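Long-range contacts in flavin-dependent monooxygenase, oxygenase subunit HsaA (Rhodococcus sp., PDB 2RFQ), which catalyses the FMNH2-dependent ortho-hydroxylation of the steroid-derived phenol 3-HSA to the catechol 3,4-DHSA during bacterial cholesterol breakdown: residues 49-53 against 67-72; 83-88 against 240-245; 246-250 against 290-294. All coordinates share one frame. Numbering follows the deposited sequence.

Contact 1: residues 49-53 against 67-72; sequences FFRLL and LFYSAV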
loop_
_atom_site.group_PDB
_atom_site.type_symbol
_atom_site.label_atom_id
_atom_site.label_comp_id
_atom_site.label_asym_id
_atom_site.label_seq_id
_atom_site.Cartn_x
_atom_site.Cartn_y
_atom_site.Cartn_z
ATOM N N PHE A 49 -10.590 30.922 21.851
ATOM C CA PHE A 49 -9.697 30.147 21.003
ATOM C C PHE A 49 -8.496 30.934 20.465
ATOM O O PHE A 49 -7.368 30.455 20.527
ATOM C CB PHE A 49 -10.445 29.529 19.802
ATOM C CG PHE A 49 -9.484 28.934 18.792
ATOM C CD1 PHE A 49 -8.854 27.707 19.066
ATOM C CD2 PHE A 49 -9.151 29.629 17.630
ATOM C CE1 PHE A 49 -7.898 27.176 18.187
ATOM C CE2 PHE A 49 -8.214 29.098 16.719
ATOM C CZ PHE A 49 -7.575 27.860 17.014
ATOM N N PHE A 50 -8.745 32.111 19.896
ATOM C CA PHE A 50 -7.640 32.859 19.270
ATOM C C PHE A 50 -6.621 33.336 20.312
ATOM O O PHE A 50 -5.459 33.556 19.978
ATOM C CB PHE A 50 -8.150 34.003 18.396
ATOM C CG PHE A 50 -8.926 33.522 17.193
ATOM C CD1 PHE A 50 -8.284 32.805 16.189
ATOM C CD2 PHE A 50 -10.295 33.749 17.102
ATOM C CE1 PHE A 50 -9.002 32.302 15.088
ATOM C CE2 PHE A 50 -11.035 33.253 15.994
ATOM C CZ PHE A 50 -10.377 32.544 14.998
ATOM N N ARG A 51 -7.059 33.436 21.565
ATOM C CA ARG A 51 -6.152 33.837 22.651
ATOM C C ARG A 51 -5.237 32.710 23.132
ATOM O O ARG A 51 -4.327 32.961 23.919
ATOM C CB ARG A 51 -6.957 34.367 23.853
ATOM C CG ARG A 51 -7.798 35.566 23.516
ATOM C CD ARG A 51 -8.321 36.172 24.815
ATOM N NE ARG A 51 -8.923 37.486 24.613
ATOM C CZ ARG A 51 -8.252 38.634 24.473
ATOM N NH1 ARG A 51 -6.909 38.667 24.478
ATOM N NH2 ARG A 51 -8.935 39.765 24.323
ATOM N N LEU A 52 -5.463 31.481 22.665
ATOM C CA LEU A 52 -4.720 30.341 23.204
ATOM C C LEU A 52 -3.193 30.505 23.179
ATOM O O LEU A 52 -2.555 30.272 24.202
ATOM C CB LEU A 52 -5.125 29.030 22.537
ATOM C CG LEU A 52 -6.437 28.439 23.054
ATOM C CD1 LEU A 52 -6.822 27.223 22.191
ATOM C CD2 LEU A 52 -6.343 28.040 24.518
ATOM N N LEU A 53 -2.623 30.886 22.032
ATOM C CA LEU A 53 -1.161 31.088 21.957
ATOM C C LEU A 53 -0.746 32.569 22.060
ATOM O O LEU A 53 0.424 32.915 21.819
ATOM C CB LEU A 53 -0.565 30.447 20.698
ATOM C CG LEU A 53 -0.760 28.924 20.605
ATOM C CD1 LEU A 53 -0.135 28.431 19.319
ATOM C CD2 LEU A 53 -0.143 28.176 21.787
ATOM N N LEU A 67 -2.639 21.912 23.906
ATOM C CA LEU A 67 -4.007 22.419 24.063
ATOM C C LEU A 67 -4.455 23.127 22.777
ATOM O O LEU A 67 -5.568 22.898 22.299
ATOM C CB LEU A 67 -4.087 23.371 25.266
ATOM C CG LEU A 67 -5.420 24.130 25.397
ATOM C CD1 LEU A 67 -6.635 23.249 25.552
ATOM C CD2 LEU A 67 -5.358 25.099 26.573
ATOM N N PHE A 68 -3.575 23.949 22.209
ATOM C CA PHE A 68 -3.898 24.672 20.981
ATOM C C PHE A 68 -4.211 23.685 19.846
ATOM O O PHE A 68 -5.253 23.818 19.168
ATOM C CB PHE A 68 -2.758 25.606 20.559
ATOM C CG PHE A 68 -3.012 26.282 19.242
ATOM C CD1 PHE A 68 -3.892 27.359 19.162
ATOM C CD2 PHE A 68 -2.379 25.829 18.075
ATOM C CE1 PHE A 68 -4.149 27.991 17.936
ATOM C CE2 PHE A 68 -2.657 26.438 16.836
ATOM C CZ PHE A 68 -3.530 27.516 16.773
ATOM N N TYR A 69 -3.340 22.682 19.641
ATOM C CA TYR A 69 -3.582 21.752 18.528
ATOM C C TYR A 69 -4.803 20.861 18.770
ATOM O O TYR A 69 -5.480 20.464 17.815
ATOM C CB TYR A 69 -2.340 20.930 18.177
ATOM C CG TYR A 69 -1.190 21.780 17.709
ATOM C CD1 TYR A 69 -1.306 22.603 16.586
ATOM C CD2 TYR A 69 0.012 21.779 18.415
ATOM C CE1 TYR A 69 -0.239 23.411 16.165
ATOM C CE2 TYR A 69 1.097 22.568 18.002
ATOM C CZ TYR A 69 0.966 23.365 16.877
ATOM O OH TYR A 69 2.053 24.139 16.490
ATOM N N SER A 70 -5.096 20.584 20.043
ATOM C CA SER A 70 -6.295 19.817 20.427
ATOM C C SER A 70 -7.548 20.611 20.064
ATOM O O SER A 70 -8.530 20.040 19.574
ATOM C CB SER A 70 -6.255 19.512 21.925
ATOM O OG SER A 70 -5.166 18.629 22.175
ATOM N N ALA A 71 -7.492 21.926 20.272
ATOM C CA ALA A 71 -8.619 22.820 19.918
ATOM C C ALA A 71 -8.821 22.844 18.407
ATOM O O ALA A 71 -9.950 22.742 17.902
ATOM C CB ALA A 71 -8.373 24.217 20.462
ATOM N N VAL A 72 -7.703 22.937 17.684
ATOM C CA VAL A 72 -7.726 22.877 16.223
ATOM C C VAL A 72 -8.351 21.584 15.713
ATOM O O VAL A 72 -9.238 21.614 14.841
ATOM C CB VAL A 72 -6.316 23.048 15.653
ATOM C CG1 VAL A 72 -6.293 22.727 14.139
ATOM C CG2 VAL A 72 -5.910 24.510 15.846
#
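Residues 67-72 form a regular part of helix 65-76. Residues 49-53 follow helix 38-47 and turn alongside residues 67-72; residues 49-52 have helical backbone angles, and Leu52 N donates to Phe49 O at 3.0 Å. The backbones are closest at Leu52 and Phe68, whose CA atoms are 6.1 Å apart. Phe49 and Ala71 follow at 7.5 Å between CA atoms.

Phe68 is the centre of the contact. Leu53 CD1 sits over one face of its ring, 3.7 Å from the centroid, in a CH-pi contact. Leu52 CB meets the ring edge, 4.0 Å from Phe68 CD1. The Phe49 ring is near parallel to that of Phe68, at 21°, but slid aside, so the two barely overlap. Its own edge reaches Ala71, with CE1 of Phe49 3.8 Å from CB of Ala71. Leu52 extends the contact along the helix, its CD2 lying 3.7 Å from Leu67 CD2.

Helix 11-25 covers Leu52 and Ala71. Within the N-terminal helical domain of the acyl-CoA dehydrogenase fold, the contact fixes the loop after helix 38-47 against helix 65-76. No hydrogen bond crosses it, so the two segments are held to each other by apolar and aromatic packing.

Contact 2: residues 83-88 against 240-245; sequences GWVSSI and TISAPI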
loop_
_atom_site.group_PDB
_atom_site.type_symbol
_atom_site.label_atom_id
_atom_site.label_comp_id
_atom_site.label_asym_id
_atom_site.label_seq_id
_atom_site.Cartn_x
_atom_site.Cartn_y
_atom_site.Cartn_z
ATOM N N GLY A 83 -11.694 24.806 10.527
ATOM C CA GLY A 83 -10.545 24.272 11.278
ATOM C C GLY A 83 -9.217 24.738 10.703
ATOM O O GLY A 83 -8.299 25.114 11.451
ATOM N N TRP A 84 -9.134 24.732 9.373
ATOM C CA TRP A 84 -7.929 25.187 8.679
ATOM C C TRP A 84 -7.638 26.649 8.978
ATOM O O TRP A 84 -6.511 27.006 9.366
ATOM C CB TRP A 84 -8.124 24.999 7.185
ATOM C CG TRP A 84 -6.932 25.319 6.311
ATOM C CD1 TRP A 84 -6.698 26.488 5.645
ATOM C CD2 TRP A 84 -5.824 24.442 5.992
ATOM N NE1 TRP A 84 -5.524 26.386 4.910
ATOM C CE2 TRP A 84 -4.979 25.141 5.108
ATOM C CE3 TRP A 84 -5.485 23.122 6.359
ATOM C CZ2 TRP A 84 -3.792 24.571 4.599
ATOM C CZ3 TRP A 84 -4.321 22.550 5.862
ATOM C CH2 TRP A 84 -3.488 23.276 4.987
ATOM N N VAL A 85 -8.645 27.485 8.794
ATOM C CA VAL A 85 -8.489 28.929 9.077
ATOM C C VAL A 85 -8.164 29.172 10.552
ATOM O O VAL A 85 -7.287 29.991 10.874
ATOM C CB VAL A 85 -9.760 29.684 8.658
ATOM C CG1 VAL A 85 -9.761 31.132 9.160
ATOM C CG2 VAL A 85 -9.894 29.637 7.132
ATOM N N SER A 86 -8.851 28.456 11.440
ATOM C CA SER A 86 -8.665 28.649 12.877
ATOM C C SER A 86 -7.219 28.346 13.259
ATOM O O SER A 86 -6.577 29.087 14.002
ATOM C CB SER A 86 -9.623 27.751 13.673
ATOM O OG SER A 86 -10.977 28.213 13.521
ATOM N N SER A 87 -6.700 27.257 12.723
ATOM C CA SER A 87 -5.337 26.860 13.052
ATOM C C SER A 87 -4.317 27.910 12.624
ATOM O O SER A 87 -3.467 28.336 13.421
ATOM C CB SER A 87 -5.022 25.552 12.358
ATOM O OG SER A 87 -3.790 25.027 12.853
ATOM N N ILE A 88 -4.418 28.354 11.366
ATOM C CA ILE A 88 -3.408 29.265 10.816
ATOM C C ILE A 88 -3.517 30.655 11.463
ATOM O O ILE A 88 -2.503 31.223 11.932
ATOM C CB ILE A 88 -3.469 29.288 9.280
ATOM C CG1 ILE A 88 -3.120 27.891 8.758
ATOM C CG2 ILE A 88 -2.428 30.240 8.729
ATOM C CD1 ILE A 88 -3.834 27.451 7.456
ATOM N N THR A 240 0.644 23.081 12.690
ATOM C CA THR A 240 -0.584 23.884 12.444
ATOM C C THR A 240 -1.286 23.526 11.119
ATOM O O THR A 240 -2.496 23.692 10.976
ATOM C CB THR A 240 -0.355 25.397 12.637
ATOM O OG1 THR A 240 -1.186 25.854 13.731
ATOM C CG2 THR A 240 -0.747 26.192 11.412
ATOM N N ILE A 241 -0.512 22.985 10.179
ATOM C CA ILE A 241 -1.004 22.519 8.902
ATOM C C ILE A 241 -1.511 21.074 8.971
ATOM O O ILE A 241 -2.511 20.732 8.324
ATOM C CB ILE A 241 0.134 22.683 7.826
ATOM C CG1 ILE A 241 0.517 24.158 7.696
ATOM C CG2 ILE A 241 -0.204 21.945 6.504
ATOM C CD1 ILE A 241 -0.689 25.115 7.436
ATOM N N SER A 242 -0.845 20.222 9.736
ATOM C CA SER A 242 -1.304 18.829 9.836
ATOM C C SER A 242 -2.485 18.667 10.797
ATOM O O SER A 242 -3.378 17.856 10.549
ATOM C CB SER A 242 -0.163 17.880 10.272
ATOM O OG SER A 242 0.855 17.859 9.282
ATOM N N ALA A 243 -2.469 19.403 11.911
ATOM C CA ALA A 243 -3.525 19.218 12.939
ATOM C C ALA A 243 -4.956 19.327 12.388
ATOM O O ALA A 243 -5.797 18.477 12.711
ATOM C CB ALA A 243 -3.303 20.170 14.129
ATOM N N PRO A 244 -5.252 20.343 11.551
ATOM C CA PRO A 244 -6.626 20.415 11.009
ATOM C C PRO A 244 -6.944 19.243 10.076
ATOM O O PRO A 244 -8.061 18.782 10.052
ATOM C CB PRO A 244 -6.680 21.775 10.291
ATOM C CG PRO A 244 -5.242 22.172 10.060
ATOM C CD PRO A 244 -4.406 21.471 11.095
ATOM N N ILE A 245 -5.946 18.738 9.351
ATOM C CA ILE A 245 -6.200 17.594 8.469
ATOM C C ILE A 245 -6.495 16.349 9.298
ATOM O O ILE A 245 -7.427 15.592 8.988
ATOM C CB ILE A 245 -5.071 17.398 7.471
ATOM C CG1 ILE A 245 -4.943 18.663 6.602
ATOM C CG2 ILE A 245 -5.336 16.168 6.614
ATOM C CD1 ILE A 245 -3.665 18.682 5.694
#
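Ser87 OG donates a short hydrogen bond to the backbone carbonyl of Thr240, with Ser87 OG and Thr240 O 2.6 Å apart. Thr240 OG1 lies 2.9 Å from Ser87 OG and 3.4 Å from Ser87 O. It can donate to either, the longer bond being weak, and its single proton is not assigned. Thr240 O is available because Pro244, four residues on, has no NH to give it. The serine takes the place of the missing helical bond at this kink.

Segments 83-88 and 240-245 run nearly antiparallel, at 152°, their axes approaching to 8.8 Å. Ser87 faces Thr240 and Trp84 faces Pro244, with CA-CA distances of 5.6 and 5.5 Å. Helix 80-96 belongs to the N-terminal helical domain of the acyl-CoA dehydrogenase fold. Helix 233-266 opens the C-terminal helical domain, so the contact joins the two domains across the middle of the chain.

Gly83 backs onto Pro244, with Gly83 O 3.9 Å from Pro244 CB. The Trp84 indole reaches over the kinked helix. Its CE3 is 3.8 Å from Pro244 CG, and its edge meets Ile245, with Trp84 CZ3 3.9 Å from Ile245 CD1. Further along, Ile88 CD1 packs on Ile241 CD1 at 3.9 Å.

By similarity Trp84 binds FMN. Its NE1 makes a weak hydrogen bond to Ser143, and Ile241 lies near His368; both partners are also predicted FMN-binding residues.

Contact 3: residues 246-250 against 290-294; sequences VGMAY and IDAAW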
loop_
_atom_site.group_PDB
_atom_site.type_symbol
_atom_site.label_atom_id
_atom_site.label_comp_id
_atom_site.label_asym_id
_atom_site.label_seq_id
_atom_site.Cartn_x
_atom_site.Cartn_y
_atom_site.Cartn_z
ATOM N N VAL A 246 -5.701 16.130 10.355
ATOM C CA VAL A 246 -6.029 15.084 11.329
ATOM C C VAL A 246 -7.472 15.260 11.875
ATOM O O VAL A 246 -8.253 14.309 11.910
ATOM C CB VAL A 246 -4.977 15.002 12.458
ATOM C CG1 VAL A 246 -5.403 13.976 13.519
ATOM C CG2 VAL A 246 -3.621 14.621 11.836
ATOM N N GLY A 247 -7.824 16.476 12.282
ATOM C CA GLY A 247 -9.191 16.763 12.757
ATOM C C GLY A 247 -10.257 16.435 11.706
ATOM O O GLY A 247 -11.304 15.871 12.046
HETATM N N MSE A 248 -9.993 16.778 10.445
HETATM C CA MSE A 248 -10.895 16.425 9.341
HETATM C C MSE A 248 -11.115 14.909 9.297
HETATM O O MSE A 248 -12.245 14.444 9.067
HETATM C CB MSE A 248 -10.353 16.953 8.004
HETATM C CG MSE A 248 -10.476 18.463 7.905
HETATM SE SE MSE A 248 -9.559 18.967 6.220
HETATM C CE MSE A 248 -8.602 20.587 6.847
ATOM N N ALA A 249 -10.058 14.144 9.586
ATOM C CA ALA A 249 -10.148 12.685 9.552
ATOM C C ALA A 249 -11.037 12.190 10.696
ATOM O O ALA A 249 -11.862 11.266 10.504
ATOM C CB ALA A 249 -8.729 12.060 9.577
ATOM N N TYR A 250 -10.895 12.787 11.880
ATOM C CA TYR A 250 -11.794 12.441 12.999
ATOM C C TYR A 250 -13.257 12.694 12.616
ATOM O O TYR A 250 -14.154 11.853 12.867
ATOM C CB TYR A 250 -11.450 13.220 14.269
ATOM C CG TYR A 250 -10.326 12.611 15.085
ATOM C CD1 TYR A 250 -9.009 12.958 14.836
ATOM C CD2 TYR A 250 -10.586 11.657 16.065
ATOM C CE1 TYR A 250 -7.957 12.425 15.600
ATOM C CE2 TYR A 250 -9.541 11.090 16.827
ATOM C CZ TYR A 250 -8.222 11.486 16.560
ATOM O OH TYR A 250 -7.177 10.952 17.285
ATOM N N ILE A 290 -5.673 7.054 12.136
ATOM C CA ILE A 290 -5.975 8.418 12.593
ATOM C C ILE A 290 -5.421 8.586 13.998
ATOM O O ILE A 290 -4.739 9.574 14.283
ATOM C CB ILE A 290 -7.496 8.714 12.545
ATOM C CG1 ILE A 290 -7.954 8.744 11.075
ATOM C CG2 ILE A 290 -7.780 10.035 13.260
ATOM C CD1 ILE A 290 -9.483 8.586 10.938
ATOM N N ASP A 291 -5.668 7.601 14.868
ATOM C CA ASP A 291 -5.170 7.700 16.231
ATOM C C ASP A 291 -3.623 7.754 16.245
ATOM O O ASP A 291 -3.010 8.522 17.005
ATOM C CB ASP A 291 -5.644 6.489 17.027
ATOM C CG ASP A 291 -5.095 6.493 18.436
ATOM O OD1 ASP A 291 -5.619 7.268 19.277
ATOM O OD2 ASP A 291 -4.124 5.753 18.706
ATOM N N ALA A 292 -2.984 6.939 15.404
ATOM C CA ALA A 292 -1.514 6.951 15.353
ATOM C C ALA A 292 -1.000 8.337 14.939
ATOM O O ALA A 292 -0.036 8.865 15.519
ATOM C CB ALA A 292 -1.006 5.888 14.393
ATOM N N ALA A 293 -1.648 8.908 13.923
ATOM C CA ALA A 293 -1.313 10.257 13.450
ATOM C C ALA A 293 -1.363 11.248 14.601
ATOM O O ALA A 293 -0.417 11.989 14.819
ATOM C CB ALA A 293 -2.265 10.683 12.344
ATOM N N TRP A 294 -2.463 11.256 15.341
ATOM C CA TRP A 294 -2.600 12.167 16.472
ATOM C C TRP A 294 -1.582 11.899 17.594
ATOM O O TRP A 294 -0.991 12.826 18.130
ATOM C CB TRP A 294 -4.026 12.129 17.017
ATOM C CG TRP A 294 -4.184 13.086 18.167
ATOM C CD1 TRP A 294 -4.348 12.763 19.491
ATOM C CD2 TRP A 294 -4.111 14.519 18.106
ATOM N NE1 TRP A 294 -4.403 13.917 20.259
ATOM C CE2 TRP A 294 -4.262 15.001 19.435
ATOM C CE3 TRP A 294 -3.934 15.441 17.052
ATOM C CZ2 TRP A 294 -4.256 16.376 19.746
ATOM C CZ3 TRP A 294 -3.939 16.822 17.365
ATOM C CH2 TRP A 294 -4.091 17.259 18.710
HETATM O O HOH W 1 -7.704 8.907 18.848
#
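Two long helices of the C-terminal domain, 233-266 and 277-309, meet here. The axes of the short segments 246-250 and 290-294 make an angle of 150°, nearly antiparallel, and approach to 10.0 Å. The backbones come closest where Ala249 faces Ile290, with 6.7 Å between CA atoms.

Ile290 is the main bump. It fills the hollow between Ala249 and Tyr250. The small methyl of Ala249 leaves room for it, with Ala249 CB 3.7 Å from Ile290 CG1. The Tyr250 ring forms the other wall. Ile290 CG2 lies over its face, 3.6 Å from the centroid, in a CH-pi contact. One turn along, Val246 projects toward Ala293 and Trp294. Val246 CG2 is 4.2 Å from Ala293 CB, and Val246 CG1 is 4.1 Å from Trp294 CE3. The Tyr250 ring reaches along the flank of helix 277-309, with Trp294 CB at its edge and Tyr250 OH 3.4 Å from Trp294 CB.

Helix 316-344 packs on Ala249, Ile290 and Ala293, as expected in the helical bundle of an acyl-CoA dehydrogenase C-terminal domain. Arg73 of the N-terminal domain makes cation-pi contacts with both Tyr250 and Trp294.

At the more exposed border, a water bridges the helices. It is 2.6 Å from Tyr250 OH and donates to Asp291 OD1 at 2.7 Å. Asp291 OD2 pairs with Arg295 and with Gln296 of the second subunit. The chemistry is therefore graded: apolar interlocking inside, and a water-mediated polar link at the border, where the acid also ties the helix to a neighbouring chain.

Contact 2 lies nearest the middle of the chain, about 3 Å from its centre. Contact 1 is also fully buried, about 11 Å out, whereas contact 3 is partly buried and borders a second subunit. Contacts 2 and 3 share helix 233-266, and Trp84 CE3 meets Met248 CE at 4.0 Å between them. Contact 1 stays within the N-terminal domain, contact 2 bridges the domains, and contact 3 stays within the C-terminal one. Helix 65-76 touches all three: Phe68 CZ is 3.5 Å from Ser87 O, and Ser70 OG is 3.4 Å from Trp294 CZ2. Direct hydrogen bonds cross only contact 2; contact 1 is apolar, and contact 3 adds a water.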